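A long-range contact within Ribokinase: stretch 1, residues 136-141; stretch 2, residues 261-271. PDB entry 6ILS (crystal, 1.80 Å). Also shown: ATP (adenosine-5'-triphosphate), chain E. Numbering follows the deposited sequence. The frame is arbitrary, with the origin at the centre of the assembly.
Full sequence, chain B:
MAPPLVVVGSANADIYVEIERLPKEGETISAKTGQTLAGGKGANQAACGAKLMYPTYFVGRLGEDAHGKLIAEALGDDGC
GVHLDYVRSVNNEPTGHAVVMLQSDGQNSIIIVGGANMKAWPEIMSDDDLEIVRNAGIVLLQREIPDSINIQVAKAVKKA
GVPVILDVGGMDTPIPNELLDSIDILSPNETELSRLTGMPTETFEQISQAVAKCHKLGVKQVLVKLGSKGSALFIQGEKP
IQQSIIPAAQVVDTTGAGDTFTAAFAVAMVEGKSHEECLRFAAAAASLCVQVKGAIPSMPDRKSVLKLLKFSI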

# COMPACT_ATOMS: atom_id res chain seq x y z
N ALA B 136 -16.74 -26.75 12.61
CA ALA B 136 -15.61 -26.26 13.40
C ALA B 136 -15.52 -26.94 14.77
O ALA B 136 -16.51 -27.43 15.30
CB ALA B 136 -15.70 -24.76 13.57
N GLY B 137 -14.32 -26.95 15.35
CA GLY B 137 -14.13 -27.26 16.76
C GLY B 137 -14.26 -26.01 17.61
O GLY B 137 -14.61 -26.08 18.78
N ILE B 138 -13.99 -24.85 17.00
CA ILE B 138 -14.05 -23.57 17.70
C ILE B 138 -14.01 -22.47 16.66
O ILE B 138 -13.34 -22.62 15.64
CB ILE B 138 -12.89 -23.42 18.74
CG1 ILE B 138 -13.09 -22.18 19.59
CG2 ILE B 138 -11.51 -23.39 18.06
CD1 ILE B 138 -12.39 -22.25 20.95
N VAL B 139 -14.76 -21.40 16.87
CA VAL B 139 -14.85 -20.34 15.87
C VAL B 139 -14.41 -19.01 16.46
O VAL B 139 -14.79 -18.68 17.59
CB VAL B 139 -16.30 -20.22 15.31
CG1 VAL B 139 -16.45 -19.00 14.41
CG2 VAL B 139 -16.67 -21.48 14.56
N LEU B 140 -13.58 -18.25 15.72
CA LEU B 140 -13.08 -16.95 16.16
C LEU B 140 -13.54 -15.85 15.23
O LEU B 140 -13.37 -15.97 14.02
CB LEU B 140 -11.53 -16.91 16.19
CG LEU B 140 -10.73 -17.89 17.02
CD1 LEU B 140 -9.28 -17.36 17.22
CD2 LEU B 140 -11.43 -18.20 18.33
N LEU B 141 -14.11 -14.79 15.81
CA LEU B 141 -14.57 -13.59 15.12
C LEU B 141 -13.88 -12.36 15.69
O LEU B 141 -13.41 -12.38 16.84
CB LEU B 141 -16.10 -13.46 15.26
CG LEU B 141 -16.89 -14.74 14.98
CD1 LEU B 141 -18.36 -14.56 15.39
CD2 LEU B 141 -16.79 -15.15 13.47
N PHE B 261 -2.57 -13.81 21.32
CA PHE B 261 -3.10 -14.20 22.63
C PHE B 261 -4.45 -14.91 22.47
O PHE B 261 -4.68 -16.00 23.00
CB PHE B 261 -3.26 -12.98 23.56
CG PHE B 261 -3.69 -13.36 24.96
CD1 PHE B 261 -5.03 -13.50 25.28
CD2 PHE B 261 -2.75 -13.61 25.94
CE1 PHE B 261 -5.43 -13.87 26.57
CE2 PHE B 261 -3.13 -13.98 27.23
CZ PHE B 261 -4.48 -14.12 27.54
N THR B 262 -5.33 -14.28 21.70
CA THR B 262 -6.70 -14.79 21.57
C THR B 262 -6.73 -16.11 20.79
O THR B 262 -7.37 -17.07 21.20
CB THR B 262 -7.61 -13.75 20.86
OG1 THR B 262 -7.52 -12.50 21.56
CG2 THR B 262 -9.05 -14.22 20.88
N ALA B 263 -5.97 -16.19 19.70
CA ALA B 263 -5.93 -17.44 18.94
C ALA B 263 -5.25 -18.59 19.70
O ALA B 263 -5.67 -19.74 19.58
CB ALA B 263 -5.24 -17.21 17.58
N ALA B 264 -4.21 -18.28 20.48
CA ALA B 264 -3.50 -19.32 21.23
C ALA B 264 -4.39 -19.86 22.35
O ALA B 264 -4.42 -21.05 22.64
CB ALA B 264 -2.16 -18.78 21.80
N PHE B 265 -5.12 -18.95 22.98
CA PHE B 265 -6.11 -19.35 23.97
C PHE B 265 -7.12 -20.32 23.33
O PHE B 265 -7.44 -21.36 23.90
CB PHE B 265 -6.82 -18.11 24.54
CG PHE B 265 -7.88 -18.45 25.56
CD1 PHE B 265 -9.17 -18.79 25.17
CD2 PHE B 265 -7.58 -18.39 26.91
CE1 PHE B 265 -10.14 -19.11 26.12
CE2 PHE B 265 -8.55 -18.70 27.86
CZ PHE B 265 -9.82 -19.05 27.46
N ALA B 266 -7.60 -19.98 22.14
CA ALA B 266 -8.60 -20.81 21.43
C ALA B 266 -8.05 -22.20 21.11
O ALA B 266 -8.76 -23.16 21.25
CB ALA B 266 -9.06 -20.11 20.18
N VAL B 267 -6.79 -22.27 20.71
CA VAL B 267 -6.15 -23.56 20.37
C VAL B 267 -6.04 -24.39 21.64
O VAL B 267 -6.40 -25.52 21.62
CB VAL B 267 -4.77 -23.33 19.73
CG1 VAL B 267 -3.98 -24.62 19.68
CG2 VAL B 267 -4.90 -22.70 18.37
N ALA B 268 -5.61 -23.78 22.72
CA ALA B 268 -5.49 -24.51 23.99
C ALA B 268 -6.87 -24.98 24.44
O ALA B 268 -7.00 -26.09 24.89
CB ALA B 268 -4.86 -23.65 25.04
N MET B 269 -7.87 -24.13 24.30
CA MET B 269 -9.24 -24.49 24.73
C MET B 269 -9.79 -25.61 23.85
O MET B 269 -10.27 -26.55 24.39
CB MET B 269 -10.15 -23.28 24.68
CG MET B 269 -11.59 -23.63 24.84
SD MET B 269 -12.56 -22.15 25.06
CE MET B 269 -12.24 -21.87 26.79
N VAL B 270 -9.62 -25.54 22.53
CA VAL B 270 -10.16 -26.62 21.65
C VAL B 270 -9.38 -27.94 21.85
O VAL B 270 -9.94 -28.98 21.61
CB VAL B 270 -10.22 -26.20 20.17
CG1 VAL B 270 -8.84 -26.09 19.57
CG2 VAL B 270 -11.11 -27.13 19.39
N GLU B 271 -8.14 -27.88 22.32
CA GLU B 271 -7.37 -29.10 22.63
C GLU B 271 -7.76 -29.68 24.00
O GLU B 271 -7.18 -30.68 24.35
CB GLU B 271 -5.89 -28.78 22.57
CG GLU B 271 -5.43 -28.56 21.15
CD GLU B 271 -3.95 -28.31 21.08
OE1 GLU B 271 -3.37 -28.13 22.15
OE2 GLU B 271 -3.43 -28.27 19.96
PG ATP E . -4.97 -5.92 22.35
O1G ATP E . -6.25 -6.63 22.08
O2G ATP E . -4.02 -6.07 21.18
O3G ATP E . -5.20 -4.45 22.55
PB ATP E . -3.63 -5.75 24.82
O1B ATP E . -3.22 -6.68 25.88
O2B ATP E . -4.51 -4.76 25.44
O3B ATP E . -4.38 -6.57 23.69
PA ATP E . -0.88 -5.09 24.16
O1A ATP E . -0.34 -4.26 25.33
O2A ATP E . -0.26 -4.61 22.87
O3A ATP E . -2.45 -4.93 24.08
O5' ATP E . -0.48 -6.59 24.38
C5' ATP E . -0.96 -7.58 23.50
C4' ATP E . -0.58 -8.99 24.12
O4' ATP E . 0.95 -9.05 24.36
C3' ATP E . -1.13 -9.10 25.25
O3' ATP E . -1.55 -10.46 25.47
C2' ATP E . 0.03 -8.72 26.39
O2' ATP E . -0.37 -9.36 27.63
C1' ATP E . 1.13 -9.12 25.90
N9 ATP E . 2.20 -8.16 26.20
C8 ATP E . 2.41 -6.81 26.16
N7 ATP E . 3.68 -6.58 26.60
C5 ATP E . 4.26 -7.79 26.90
C6 ATP E . 5.52 -8.12 27.38
N6 ATP E . 6.61 -7.24 27.70
N1 ATP E . 5.83 -9.40 27.59
C2 ATP E . 4.90 -10.39 27.33
N3 ATP E . 3.67 -10.08 26.86
C4 ATP E . 3.35 -8.77 26.65

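Strand 138-141 packs against the helix of the second stretch in nearly antiparallel fashion, their axes 168° apart and 9.4 Å at closest approach. No hydrogen bond crosses between them; the helix NH and CO groups pair within the helix, as in Val270 N to Ala266 O at 2.8 Å. The contact is apolar packing, burying 292 Å² in all.

Strand alternation sends the side chains of Ile138 and Leu140 toward the helix and that of Val139 away. Both are buried, the helix covering 77 and 59 Å² of them, and such apolar chains suit a surface without polar partners. Ala266 touches both: its CB is 3.6 Å from Leu140 CD2 and 4.0 Å from Ile138 CD1, and its small methyl leaves room for both branched chains. Ile138, with chi1 and chi2 both t, packs toward the later turn, its CG2 meeting Val270 CB, part of a compact branched chain pointing toward the strand, at 3.7 Å and its CD1 lying 4.1 Å from Met269 SD. Met269 starts toward the strand but its end leads away, and it contributes only 16 Å². Leu140 packs toward the earlier turn, its CD1 4.1 Å from Ala263 CB, another short side chain.

Gly137 O lies 3.7 Å from Val270 CG2, and glycine suits this position: an ideal CB there would sit only 3.0 Å from the same CG2.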